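Endoglucanase family 5 (Clostridium acetobutylicum ATCC 824, PDB 6PZ7) is a broad-specificity endoglucanase of glycoside hydrolase family 5 that probably hydrolyses internal glycosidic bonds of cellulose and related plant polysaccharides. Local coordinates at residues Thr173-Ile178 and Asn211-Val216; Val166-Asn171 and Asp206-Asn211; Arg131-Asp136 and Thr181-Ser186; Pro70-Asp75 and Leu121-Gly126. All blocks are in the same frame, centred on the assembly; numbering follows the deposited sequence. Where two conformers were deposited one is given.

Contact 1 (Thr173-Ile178 and Asn211-Val216)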
loop_
_atom_site.group_PDB
_atom_site.type_symbol
_atom_site.label_atom_id
_atom_site.label_comp_id
_atom_site.label_asym_id
_atom_site.label_seq_id
_atom_site.Cartn_x
_atom_site.Cartn_y
_atom_site.Cartn_z
ATOM N N THR A 173 -15.340 -5.106 -9.047
ATOM C CA THR A 173 -15.579 -4.085 -10.051
ATOM C C THR A 173 -14.254 -3.556 -10.577
ATOM O O THR A 173 -14.060 -3.403 -11.791
ATOM C CB THR A 173 -16.378 -2.930 -9.435
ATOM O OG1 THR A 173 -17.684 -3.374 -9.039
ATOM C CG2 THR A 173 -16.532 -1.788 -10.425
ATOM N N ALA A 174 -13.340 -3.217 -9.672
ATOM C CA ALA A 174 -12.043 -2.676 -10.105
ATOM C C ALA A 174 -11.244 -3.681 -10.933
ATOM O O ALA A 174 -10.692 -3.332 -11.974
ATOM C CB ALA A 174 -11.275 -2.198 -8.894
ATOM N N VAL A 175 -11.168 -4.937 -10.495
ATOM C CA VAL A 175 -10.442 -5.953 -11.258
ATOM C C VAL A 175 -11.057 -6.128 -12.639
ATOM O O VAL A 175 -10.349 -6.174 -13.654
ATOM C CB VAL A 175 -10.376 -7.294 -10.497
ATOM C CG1 VAL A 175 -9.930 -8.410 -11.415
ATOM C CG2 VAL A 175 -9.436 -7.174 -9.284
ATOM N N ASN A 176 -12.391 -6.253 -12.713
ATOM C CA ASN A 176 -13.019 -6.445 -14.017
ATOM C C ASN A 176 -12.771 -5.242 -14.932
ATOM O O ASN A 176 -12.536 -5.391 -16.136
ATOM C CB ASN A 176 -14.522 -6.675 -13.863
ATOM C CG ASN A 176 -14.875 -8.095 -13.427
ATOM O OD1 ASN A 176 -14.094 -9.011 -13.573
ATOM N ND2 ASN A 176 -16.082 -8.257 -12.909
ATOM N N THR A 177 -12.861 -4.037 -14.380
ATOM C CA THR A 177 -12.629 -2.826 -15.171
ATOM C C THR A 177 -11.200 -2.782 -15.693
ATOM O O THR A 177 -10.963 -2.492 -16.868
ATOM C CB THR A 177 -12.923 -1.593 -14.333
ATOM O OG1 THR A 177 -14.296 -1.588 -13.923
ATOM C CG2 THR A 177 -12.638 -0.302 -15.055
ATOM N N ILE A 178 -10.226 -3.074 -14.833
ATOM C CA ILE A 178 -8.834 -3.134 -15.265
ATOM C C ILE A 178 -8.693 -4.123 -16.406
ATOM O O ILE A 178 -8.098 -3.827 -17.462
ATOM C CB ILE A 178 -7.934 -3.496 -14.066
ATOM C CG1 ILE A 178 -7.847 -2.321 -13.080
ATOM C CG2 ILE A 178 -6.560 -3.938 -14.563
ATOM C CD1 ILE A 178 -7.427 -2.701 -11.690
ATOM N N ASN A 211 -13.161 -13.104 -8.915
ATOM C CA ASN A 211 -13.123 -14.128 -9.960
ATOM C C ASN A 211 -12.164 -15.272 -9.657
ATOM O O ASN A 211 -11.801 -16.038 -10.550
ATOM C CB ASN A 211 -12.774 -13.528 -11.331
ATOM C CG ASN A 211 -13.719 -12.446 -11.743
ATOM O OD1 ASN A 211 -14.941 -12.610 -11.660
ATOM N ND2 ASN A 211 -13.191 -11.313 -12.199
ATOM N N ASN A 212 -11.709 -15.404 -8.402
ATOM C CA ASN A 212 -10.632 -16.351 -8.082
ATOM C C ASN A 212 -9.467 -16.174 -9.065
ATOM O O ASN A 212 -8.830 -17.134 -9.476
ATOM C CB ASN A 212 -11.145 -17.806 -8.057
ATOM C CG ASN A 212 -10.282 -18.713 -7.200
ATOM O OD1 ASN A 212 -9.333 -18.278 -6.556
ATOM N ND2 ASN A 212 -10.629 -20.004 -7.160
ATOM N N ASP A 213 -9.158 -14.912 -9.378
ATOM C CA ASP A 213 -8.110 -14.561 -10.342
ATOM C C ASP A 213 -6.745 -14.922 -9.774
ATOM O O ASP A 213 -6.356 -14.469 -8.696
ATOM C CB ASP A 213 -8.263 -13.065 -10.583
ATOM C CG ASP A 213 -7.369 -12.489 -11.676
ATOM O OD1 ASP A 213 -6.180 -12.852 -11.763
ATOM O OD2 ASP A 213 -7.890 -11.660 -12.439
ATOM N N LYS A 214 -5.989 -15.728 -10.541
ATOM C CA LYS A 214 -4.696 -16.222 -10.077
ATOM C C LYS A 214 -3.621 -15.144 -10.009
ATOM O O LYS A 214 -2.548 -15.397 -9.457
ATOM C CB LYS A 214 -4.195 -17.376 -10.958
ATOM C CG LYS A 214 -3.808 -16.949 -12.370
ATOM C CD LYS A 214 -3.339 -18.143 -13.225
ATOM C CE LYS A 214 -2.990 -17.704 -14.632
ATOM N NZ LYS A 214 -2.650 -18.871 -15.522
ATOM N N ARG A 215 -3.893 -13.974 -10.568
ATOM C CA ARG A 215 -2.945 -12.873 -10.574
ATOM C C ARG A 215 -3.311 -11.779 -9.585
ATOM O O ARG A 215 -2.821 -10.646 -9.700
ATOM C CB ARG A 215 -2.788 -12.341 -11.993
ATOM C CG ARG A 215 -2.104 -13.350 -12.910
ATOM C CD ARG A 215 -1.580 -12.697 -14.158
ATOM N NE ARG A 215 -0.919 -13.642 -15.064
ATOM C CZ ARG A 215 -1.551 -14.351 -15.978
ATOM N NH1 ARG A 215 -2.866 -14.250 -16.122
ATOM N NH2 ARG A 215 -0.854 -15.173 -16.758
ATOM N N VAL A 216 -4.162 -12.089 -8.613
ATOM C CA VAL A 216 -4.513 -11.175 -7.533
ATOM C C VAL A 216 -3.747 -11.513 -6.267
ATOM O O VAL A 216 -3.636 -12.693 -5.889
ATOM C CB VAL A 216 -6.036 -11.140 -7.304
ATOM C CG1 VAL A 216 -6.380 -10.404 -5.984
ATOM C CG2 VAL A 216 -6.732 -10.467 -8.468
HETATM O O HOH W 1 -16.856 -11.094 -12.662
#

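Contact 2 (Val166-Asn171 and Asp206-Asn211)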
loop_
_atom_site.group_PDB
_atom_site.type_symbol
_atom_site.label_atom_id
_atom_site.label_comp_id
_atom_site.label_asym_id
_atom_site.label_seq_id
_atom_site.Cartn_x
_atom_site.Cartn_y
_atom_site.Cartn_z
ATOM N N VAL A 166 -19.506 -5.341 0.753
ATOM C CA VAL A 166 -19.430 -4.325 -0.292
ATOM C C VAL A 166 -17.995 -4.139 -0.782
ATOM O O VAL A 166 -17.766 -3.943 -1.983
ATOM C CB VAL A 166 -20.086 -3.013 0.159
ATOM C CG1 VAL A 166 -19.926 -1.933 -0.912
ATOM C CG2 VAL A 166 -21.572 -3.246 0.477
ATOM N N ILE A 167 -17.004 -4.222 0.092
ATOM C CA ILE A 167 -15.631 -4.135 -0.392
ATOM C C ILE A 167 -15.325 -5.244 -1.381
ATOM O O ILE A 167 -14.592 -5.032 -2.354
ATOM C CB ILE A 167 -14.643 -4.099 0.768
ATOM C CG1 ILE A 167 -14.765 -2.723 1.450
ATOM C CG2 ILE A 167 -13.220 -4.426 0.298
ATOM C CD1 ILE A 167 -14.189 -2.676 2.756
ATOM N N ASN A 168 -15.839 -6.444 -1.165
ATOM C CA ASN A 168 -15.601 -7.493 -2.146
ATOM C C ASN A 168 -16.164 -7.096 -3.506
ATOM O O ASN A 168 -15.552 -7.364 -4.546
ATOM C CB ASN A 168 -16.218 -8.817 -1.691
ATOM C CG ASN A 168 -15.454 -9.455 -0.539
ATOM O OD1 ASN A 168 -14.224 -9.305 -0.426
ATOM N ND2 ASN A 168 -16.140 -10.187 0.293
ATOM N N LYS A 169 -17.345 -6.459 -3.519
ATOM C CA LYS A 169 -17.934 -5.992 -4.767
ATOM C C LYS A 169 -17.089 -4.896 -5.401
ATOM O O LYS A 169 -16.890 -4.889 -6.620
ATOM C CB LYS A 169 -19.370 -5.503 -4.511
ATOM C CG LYS A 169 -20.299 -6.512 -3.805
ATOM C CD LYS A 169 -21.685 -5.918 -3.596
ATOM C CE LYS A 169 -22.576 -6.790 -2.737
ATOM N NZ LYS A 169 -23.945 -6.197 -2.570
ATOM N N PHE A 170 -16.586 -3.972 -4.598
ATOM C CA PHE A 170 -15.736 -2.924 -5.141
ATOM C C PHE A 170 -14.445 -3.491 -5.739
ATOM O O PHE A 170 -14.016 -3.053 -6.815
ATOM C CB PHE A 170 -15.356 -1.919 -4.057
ATOM C CG PHE A 170 -16.478 -1.014 -3.560
ATOM C CD1 PHE A 170 -17.679 -0.856 -4.232
ATOM C CD2 PHE A 170 -16.265 -0.285 -2.417
ATOM C CE1 PHE A 170 -18.656 0.006 -3.742
ATOM C CE2 PHE A 170 -17.237 0.588 -1.933
ATOM C CZ PHE A 170 -18.431 0.731 -2.602
ATOM N N ASN A 171 -13.798 -4.438 -5.047
ATOM C CA ASN A 171 -12.585 -5.033 -5.589
ATOM C C ASN A 171 -12.882 -5.760 -6.893
ATOM O O ASN A 171 -12.080 -5.711 -7.835
ATOM C CB ASN A 171 -11.957 -5.986 -4.563
ATOM C CG ASN A 171 -11.174 -5.265 -3.474
ATOM O OD1 ASN A 171 -10.609 -4.183 -3.715
ATOM N ND2 ASN A 171 -11.067 -5.882 -2.301
ATOM N N ASP A 206 -13.470 -12.761 5.507
ATOM C CA ASP A 206 -14.546 -12.406 4.611
ATOM C C ASP A 206 -14.083 -11.950 3.235
ATOM O O ASP A 206 -14.922 -11.818 2.327
ATOM C CB ASP A 206 -15.488 -11.351 5.214
ATOM C CG ASP A 206 -16.427 -11.905 6.272
ATOM O OD1 ASP A 206 -16.457 -13.147 6.486
ATOM O OD2 ASP A 206 -17.177 -11.077 6.873
ATOM N N LEU A 207 -12.783 -11.762 3.034
ATOM C CA LEU A 207 -12.254 -11.384 1.735
ATOM C C LEU A 207 -12.557 -12.463 0.709
ATOM O O LEU A 207 -12.298 -13.645 0.939
ATOM C CB LEU A 207 -10.750 -11.187 1.853
ATOM C CG LEU A 207 -10.088 -10.597 0.624
ATOM C CD1 LEU A 207 -10.465 -9.136 0.467
ATOM C CD2 LEU A 207 -8.596 -10.752 0.705
ATOM N N VAL A 208 -13.051 -12.037 -0.446
ATOM C CA VAL A 208 -13.233 -12.888 -1.621
ATOM C C VAL A 208 -12.317 -12.370 -2.714
ATOM O O VAL A 208 -12.376 -11.191 -3.072
ATOM C CB VAL A 208 -14.700 -12.909 -2.089
ATOM C CG1 VAL A 208 -14.820 -13.686 -3.400
ATOM C CG2 VAL A 208 -15.561 -13.498 -0.999
ATOM N N ILE A 209 -11.467 -13.232 -3.251
ATOM C CA ILE A 209 -10.613 -12.838 -4.374
ATOM C C ILE A 209 -11.460 -12.680 -5.637
ATOM O O ILE A 209 -12.096 -13.658 -6.062
ATOM C CB ILE A 209 -9.519 -13.899 -4.607
ATOM C CG1 ILE A 209 -8.652 -14.081 -3.372
ATOM C CG2 ILE A 209 -8.682 -13.546 -5.853
ATOM C CD1 ILE A 209 -7.741 -12.894 -3.038
ATOM N N PRO A 210 -11.498 -11.513 -6.276
ATOM C CA PRO A 210 -12.322 -11.332 -7.482
ATOM C C PRO A 210 -12.086 -12.409 -8.521
ATOM O O PRO A 210 -10.938 -12.637 -8.957
ATOM C CB PRO A 210 -11.886 -9.950 -8.007
ATOM C CG PRO A 210 -11.485 -9.196 -6.775
ATOM C CD PRO A 210 -10.809 -10.258 -5.892
ATOM N N ASN A 211 -13.161 -13.104 -8.915
ATOM C CA ASN A 211 -13.123 -14.128 -9.960
ATOM C C ASN A 211 -12.164 -15.272 -9.657
ATOM O O ASN A 211 -11.801 -16.038 -10.550
ATOM C CB ASN A 211 -12.774 -13.528 -11.331
ATOM C CG ASN A 211 -13.719 -12.446 -11.743
ATOM O OD1 ASN A 211 -14.941 -12.610 -11.660
ATOM N ND2 ASN A 211 -13.191 -11.313 -12.199
HETATM O O HOH W 2 -12.277 -8.522 -2.204
HETATM O O HOH W 3 -14.281 -9.844 -4.770
#

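Contact 3 (Arg131-Asp136 and Thr181-Ser186)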
loop_
_atom_site.group_PDB
_atom_site.type_symbol
_atom_site.label_atom_id
_atom_site.label_comp_id
_atom_site.label_asym_id
_atom_site.label_seq_id
_atom_site.Cartn_x
_atom_site.Cartn_y
_atom_site.Cartn_z
ATOM N N ARG A 131 -4.703 4.479 -19.232
ATOM C CA ARG A 131 -3.474 5.250 -19.363
ATOM C C ARG A 131 -2.246 4.369 -19.181
ATOM O O ARG A 131 -1.216 4.575 -19.849
ATOM C CB ARG A 131 -3.454 6.405 -18.357
ATOM C CG ARG A 131 -2.108 7.118 -18.264
ATOM C CD ARG A 131 -1.715 7.788 -19.585
ATOM N NE ARG A 131 -2.448 9.039 -19.775
ATOM C CZ ARG A 131 -1.964 10.255 -19.499
ATOM N NH1 ARG A 131 -0.734 10.410 -19.014
ATOM N NH2 ARG A 131 -2.733 11.321 -19.705
ATOM N N PHE A 132 -2.321 3.391 -18.278
ATOM C CA PHE A 132 -1.165 2.591 -17.887
ATOM C C PHE A 132 -1.157 1.185 -18.483
ATOM O O PHE A 132 -0.344 0.347 -18.080
ATOM C CB PHE A 132 -1.086 2.566 -16.347
ATOM C CG PHE A 132 -0.681 3.897 -15.756
ATOM C CD1 PHE A 132 0.667 4.226 -15.682
ATOM C CD2 PHE A 132 -1.616 4.813 -15.351
ATOM C CE1 PHE A 132 1.057 5.470 -15.215
ATOM C CE2 PHE A 132 -1.230 6.041 -14.849
ATOM C CZ PHE A 132 0.123 6.377 -14.815
ATOM N N LYS A 133 -1.949 0.948 -19.521
ATOM C CA LYS A 133 -2.209 -0.413 -19.986
ATOM C C LYS A 133 -0.991 -1.084 -20.610
ATOM O O LYS A 133 -0.922 -2.328 -20.627
ATOM C CB LYS A 133 -3.368 -0.421 -20.997
ATOM C CG LYS A 133 -3.057 0.229 -22.330
ATOM C CD LYS A 133 -4.328 0.526 -23.139
ATOM C CE LYS A 133 -5.095 -0.742 -23.444
ATOM N NZ LYS A 133 -6.395 -0.444 -24.122
ATOM N N ASP A 134 -0.052 -0.312 -21.157
ATOM C CA ASP A 134 1.050 -0.900 -21.909
ATOM C C ASP A 134 2.287 -1.212 -21.074
ATOM O O ASP A 134 3.249 -1.787 -21.589
ATOM C CB ASP A 134 1.447 -0.022 -23.088
ATOM C CG ASP A 134 0.416 0.004 -24.204
ATOM O OD1 ASP A 134 -0.411 -0.917 -24.327
ATOM O OD2 ASP A 134 0.499 0.954 -24.996
ATOM N N TYR A 135 2.312 -0.865 -19.799
ATOM C CA TYR A 135 3.442 -1.218 -18.936
ATOM C C TYR A 135 3.521 -2.740 -18.783
ATOM O O TYR A 135 2.497 -3.443 -18.806
ATOM C CB TYR A 135 3.296 -0.543 -17.559
ATOM C CG TYR A 135 3.645 0.920 -17.606
ATOM C CD1 TYR A 135 2.708 1.874 -17.979
ATOM C CD2 TYR A 135 4.936 1.375 -17.287
ATOM C CE1 TYR A 135 3.063 3.218 -18.081
ATOM C CE2 TYR A 135 5.264 2.712 -17.363
ATOM C CZ TYR A 135 4.311 3.611 -17.756
ATOM O OH TYR A 135 4.585 4.957 -17.862
ATOM N N ASP A 136 4.721 -3.236 -18.504
ATOM C CA ASP A 136 4.919 -4.669 -18.247
ATOM C C ASP A 136 4.547 -5.005 -16.801
ATOM O O ASP A 136 4.002 -4.185 -16.064
ATOM C CB ASP A 136 6.309 -5.135 -18.684
ATOM C CG ASP A 136 7.425 -4.660 -17.819
ATOM O OD1 ASP A 136 7.264 -4.292 -16.665
ATOM O OD2 ASP A 136 8.576 -4.637 -18.379
ATOM N N THR A 181 -9.811 -3.423 -20.108
ATOM C CA THR A 181 -9.071 -2.492 -20.962
ATOM C C THR A 181 -8.005 -3.166 -21.826
ATOM O O THR A 181 -7.470 -2.512 -22.755
ATOM C CB THR A 181 -8.451 -1.362 -20.134
ATOM O OG1 THR A 181 -7.476 -1.885 -19.207
ATOM C CG2 THR A 181 -9.496 -0.592 -19.378
ATOM N N GLY A 182 -7.694 -4.441 -21.585
ATOM C CA GLY A 182 -6.820 -5.175 -22.516
ATOM C C GLY A 182 -5.342 -4.774 -22.448
ATOM O O GLY A 182 -4.835 -4.231 -21.450
ATOM N N SER A 183 -4.640 -5.057 -23.555
ATOM C CA SER A 183 -3.187 -4.973 -23.609
ATOM C C SER A 183 -2.619 -5.733 -22.401
ATOM O O SER A 183 -3.145 -6.788 -22.025
ATOM C CB SER A 183 -2.706 -3.515 -23.666
ATOM O OG SER A 183 -1.272 -3.440 -23.840
ATOM N N ASN A 184 -1.598 -5.188 -21.739
ATOM C CA ASN A 184 -0.985 -5.897 -20.626
ATOM C C ASN A 184 -1.861 -5.907 -19.391
ATOM O O ASN A 184 -1.547 -6.628 -18.436
ATOM C CB ASN A 184 0.401 -5.329 -20.338
ATOM C CG ASN A 184 1.411 -5.719 -21.387
ATOM O OD1 ASN A 184 1.225 -6.707 -22.124
ATOM N ND2 ASN A 184 2.481 -4.975 -21.467
ATOM N N ASN A 185 -2.964 -5.154 -19.375
ATOM C CA ASN A 185 -3.891 -5.237 -18.253
ATOM C C ASN A 185 -4.604 -6.570 -18.188
ATOM O O ASN A 185 -5.145 -6.902 -17.133
ATOM C CB ASN A 185 -4.872 -4.071 -18.254
ATOM C CG ASN A 185 -4.209 -2.758 -17.939
ATOM O OD1 ASN A 185 -3.097 -2.690 -17.402
ATOM N ND2 ASN A 185 -4.895 -1.678 -18.242
ATOM N N SER A 186 -4.612 -7.356 -19.267
ATOM C CA SER A 186 -5.210 -8.690 -19.222
ATOM C C SER A 186 -4.458 -9.609 -18.275
ATOM O O SER A 186 -5.054 -10.540 -17.711
ATOM C CB SER A 186 -5.270 -9.296 -20.631
ATOM O OG SER A 186 -6.137 -8.539 -21.455
#

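Contact 4 (Pro70-Asp75 and Leu121-Gly126)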
loop_
_atom_site.group_PDB
_atom_site.type_symbol
_atom_site.label_atom_id
_atom_site.label_comp_id
_atom_site.label_asym_id
_atom_site.label_seq_id
_atom_site.Cartn_x
_atom_site.Cartn_y
_atom_site.Cartn_z
ATOM N N PRO A 70 -21.563 12.307 -15.046
ATOM C CA PRO A 70 -21.317 10.861 -15.056
ATOM C C PRO A 70 -20.041 10.431 -15.766
ATOM O O PRO A 70 -19.790 9.237 -15.870
ATOM C CB PRO A 70 -22.564 10.313 -15.785
ATOM C CG PRO A 70 -23.568 11.439 -15.708
ATOM C CD PRO A 70 -22.736 12.647 -15.869
ATOM N N SER A 71 -19.258 11.386 -16.265
ATOM C CA SER A 71 -17.994 11.086 -16.938
ATOM C C SER A 71 -16.826 10.910 -15.973
ATOM O O SER A 71 -15.886 10.158 -16.256
ATOM C CB SER A 71 -17.649 12.166 -17.959
ATOM O OG SER A 71 -17.913 13.464 -17.440
ATOM N N TYR A 72 -16.824 11.617 -14.850
ATOM C CA TYR A 72 -15.800 11.506 -13.830
ATOM C C TYR A 72 -14.409 11.632 -14.448
ATOM O O TYR A 72 -13.495 10.851 -14.159
ATOM C CB TYR A 72 -15.948 10.220 -13.038
ATOM C CG TYR A 72 -17.233 10.136 -12.264
ATOM C CD1 TYR A 72 -17.459 10.967 -11.188
ATOM C CD2 TYR A 72 -18.198 9.173 -12.559
ATOM C CE1 TYR A 72 -18.632 10.854 -10.421
ATOM C CE2 TYR A 72 -19.348 9.048 -11.783
ATOM C CZ TYR A 72 -19.539 9.893 -10.727
ATOM O OH TYR A 72 -20.681 9.812 -9.931
ATOM N N THR A 73 -14.223 12.655 -15.270
ATOM C CA THR A 73 -12.983 12.797 -16.033
ATOM C C THR A 73 -11.817 13.079 -15.098
ATOM O O THR A 73 -11.855 14.033 -14.309
ATOM C CB THR A 73 -13.113 13.949 -17.023
ATOM O OG1 THR A 73 -14.247 13.672 -17.852
ATOM C CG2 THR A 73 -11.887 14.120 -17.851
ATOM N N ILE A 74 -10.748 12.313 -15.226
ATOM C CA ILE A 74 -9.532 12.573 -14.462
ATOM C C ILE A 74 -8.730 13.644 -15.200
ATOM O O ILE A 74 -8.449 13.526 -16.397
ATOM C CB ILE A 74 -8.683 11.294 -14.273
ATOM C CG1 ILE A 74 -9.476 10.201 -13.565
ATOM C CG2 ILE A 74 -7.418 11.636 -13.470
ATOM C CD1 ILE A 74 -8.728 8.893 -13.399
ATOM N N ASP A 75 -8.337 14.676 -14.477
ATOM C CA ASP A 75 -7.534 15.739 -15.072
ATOM C C ASP A 75 -6.305 15.180 -15.785
ATOM O O ASP A 75 -5.484 14.464 -15.185
ATOM C CB ASP A 75 -7.117 16.702 -13.962
ATOM C CG ASP A 75 -6.144 17.762 -14.417
ATOM O OD1 ASP A 75 -5.982 17.963 -15.636
ATOM O OD2 ASP A 75 -5.507 18.374 -13.542
ATOM N N LEU A 121 -16.247 4.029 -9.512
ATOM C CA LEU A 121 -15.040 3.222 -9.548
ATOM C C LEU A 121 -14.805 2.679 -10.930
ATOM O O LEU A 121 -13.660 2.637 -11.389
ATOM C CB LEU A 121 -15.207 2.050 -8.593
ATOM C CG LEU A 121 -14.691 2.205 -7.185
ATOM C CD1 LEU A 121 -15.103 0.981 -6.352
ATOM C CD2 LEU A 121 -13.151 2.417 -7.164
ATOM N N THR A 122 -15.856 2.255 -11.618
ATOM C CA THR A 122 -15.715 1.772 -12.983
ATOM C C THR A 122 -15.146 2.870 -13.874
ATOM O O THR A 122 -14.202 2.635 -14.641
ATOM C CB THR A 122 -17.070 1.288 -13.526
ATOM O OG1 THR A 122 -17.605 0.266 -12.684
ATOM C CG2 THR A 122 -16.930 0.741 -14.907
ATOM N N LYS A 123 -15.721 4.073 -13.803
ATOM C CA LYS A 123 -15.255 5.154 -14.667
ATOM C C LYS A 123 -13.824 5.558 -14.344
ATOM O O LYS A 123 -13.007 5.814 -15.237
ATOM C CB LYS A 123 -16.172 6.381 -14.528
ATOM C CG LYS A 123 -17.331 6.439 -15.502
ATOM C CD LYS A 123 -18.415 5.368 -15.231
ATOM C CE LYS A 123 -19.655 5.573 -16.148
ATOM N NZ LYS A 123 -20.656 4.533 -15.889
ATOM N N VAL A 124 -13.507 5.654 -13.058
ATOM C CA VAL A 124 -12.184 6.119 -12.624
ATOM C C VAL A 124 -11.105 5.071 -12.910
ATOM O O VAL A 124 -10.099 5.383 -13.546
ATOM C CB VAL A 124 -12.217 6.554 -11.144
ATOM C CG1 VAL A 124 -10.832 6.806 -10.611
ATOM C CG2 VAL A 124 -13.088 7.784 -10.980
ATOM N N TRP A 125 -11.300 3.820 -12.477
ATOM C CA TRP A 125 -10.325 2.781 -12.817
ATOM C C TRP A 125 -10.238 2.557 -14.321
ATOM O O TRP A 125 -9.169 2.206 -14.836
ATOM C CB TRP A 125 -10.556 1.457 -12.075
ATOM C CG TRP A 125 -9.701 1.311 -10.854
ATOM C CD1 TRP A 125 -10.077 1.310 -9.555
ATOM C CD2 TRP A 125 -8.274 1.242 -10.849
ATOM N NE1 TRP A 125 -9.001 1.203 -8.731
ATOM C CE2 TRP A 125 -7.867 1.188 -9.507
ATOM C CE3 TRP A 125 -7.286 1.233 -11.855
ATOM C CZ2 TRP A 125 -6.517 1.142 -9.149
ATOM C CZ3 TRP A 125 -5.967 1.150 -11.488
ATOM C CH2 TRP A 125 -5.589 1.117 -10.146
ATOM N N GLY A 126 -11.313 2.765 -15.090
ATOM C CA GLY A 126 -11.196 2.612 -16.537
ATOM C C GLY A 126 -10.190 3.583 -17.118
ATOM O O GLY A 126 -9.368 3.235 -17.968
#

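Contact 1 (Thr173-Ile178 and Asn211-Val216)
N211 meets N176 amide to amide where helix 161-180 of the TIM barrel packs against the connector that leads into strand 216-221. N211 ND2 donates to N176 OD1 at 2.8 Å with an N-H...O angle of 150°, and the two amide planes are only 23° apart. The remaining ends are joined through one water, which accepts from N176 ND2 and donates to N211 OD1 at 2.6 Å. A direct bond and a water-mediated one thus close a ring between two exposed side chains, limiting the rotation of both amides. Further along, D213 turns the connector. D213 OD1 accepts from R215 N at 2.8 Å on the anti lone pair, forming an Asx turn inside the type I turn D213-V216, which also has a V216 N to D213 O bond of 3.2 Å. D213 OD2, the other carboxylate oxygen, pairs in a salt bridge with R179 of helix 161-180 and sits 4.0 Å from V175 CG1. That methyl is directed there by a chi1 of 166°, which sets CG1 anti to the backbone N and leaves CG2 beside it. V216, buried at the start of its strand, meets this second branch. The apolar end of the contact is a methyl-to-methyl approach, V175 CG2 to V216 CG2 at 4.3 Å.

Contact 2 (Val166-Asn171 and Asp206-Asn211)
N168 OD1 is gripped twice: the backbone N of V208 donates to it at 3.0 Å, and a water donates to it at 2.8 Å. V208 N lies above the plane of the N168 side-chain carbonyl, 55° out of it. The same amide uses its other end on D206, N168 ND2 reaching D206 O at 2.9 Å with a nearly straight N-H...O angle of 169°. One side chain therefore bridges the carbonyl of D206 and the N-H of V208, two residues on, which fixes the flip of its amide. A chi1 of -72° sets N168 CG anti to the carbonyl carbon, on the connector's side; V208 CG2 packs 3.6 Å from N168 ND2. The water on OD1 also accepts from N171 ND2 and donates to V208 O at 2.8 Å. A second water donates to both V208 O and N168 O, tying the loop carbonyl to the helix backbone. N171 is further held by T143 at OD1 and by P193 O at ND2. Farther along both segments, P210 CG rests on the helix backbone, 3.7 Å from N171 O, and lies 3.9 Å from N171 CB. Here an asparagine on a barrel helix binds the backbone of an irregular connector, joining helix 161-180 to the segment between helix 201-206 and strand 216-221 of the TIM barrel.

Contact 3 (Arg131-Asp136 and Thr181-Ser186)
K133, in the turn that follows helix 111-132, reaches the turn after helix 161-180, so the contact joins two successive helix-to-strand connectors of the TIM barrel. K133 NZ donates to T181 O at 2.7 Å, nearly along the C=O axis (160°); K133 has two conformers, and this bond belongs to one of them. Its chain is bent at chi3 (-61°), which places K133 CE 3.7 Å from S183 CB. K133 CB packs 3.4 Å from N185 ND2, an amide nitrogen that donates to T181 OG1 and to A129 O. K133 O accepts a weak bond from N184 N at 3.1 Å. D134 comes next: its CB points away from the partner, yet D134 OD1 returns to accept from S183 OG at 2.7 Å, met nearly along the C-O bond. The D134 carbonyl takes a weak, long bond from N184 ND2. Y135 O is the stronger acceptor of that same nitrogen, and R188 supplies it with a second donor. N184 ND2 stands 65° out of the Y135 carbonyl plane, 3.1 Å from Y135 O.

Contact 4 (Pro70-Asp75 and Leu121-Gly126)
The Y72 ring meets K123 obliquely, with K123 CB 4.0 Å from Y72 CD2; D119 and E120, on the preceding turn of helix 111-132, also touch the tyrosine side chain. A chi1 of -63° sets the tyrosine CG anti to its carbonyl carbon. Nearer the backbone, Y72 CB packs 4.3 Å from V124 CG2. K123 bends at chi2 (70°), which places CD, and its aliphatic chain passes the loop carbonyls: K123 CE lies 3.7 Å from P70 O, and K123 CG is 4.1 Å from S71 O. K123 has two conformers and follows this path in one of them; its NZ forms a salt bridge with D119. At the buried end, I74 and V124 cross at about a right angle. I74 CD1 comes 4.1 Å from V124 CG1 and 3.8 Å from V124 O. No hydrogen bond joins the two segments. Polar attachment comes one residue further along the helix, where the Q127 side chain bonds the backbone of both Y72 and I74. The result is mainly apolar packing of the loop before helix 76-91 on the flank of helix 111-132; helices 76-91 and 111-132 are neighbours in the TIM barrel.

None of the four contacts is fully buried: contacts 1, 2 and 4 are partly buried, and contact 3 lies at the surface. Contacts 1 and 2 share N211 and tie successive turns of helix 161-180 to one connector, with V175 CG2 touching P210 CG between them. Contacts 3 and 4 both use helix 111-132, respectively at its end and along its flank. The two helices pack together through F170 on L121 and T177 on G126, which links the two pairs. Their chemistry differs: contact 4 has no cross-segment hydrogen bond, contact 1 mixes an amide pair with methyl packing, and contacts 2 and 3 rely largely on side-chain bonds to backbone groups.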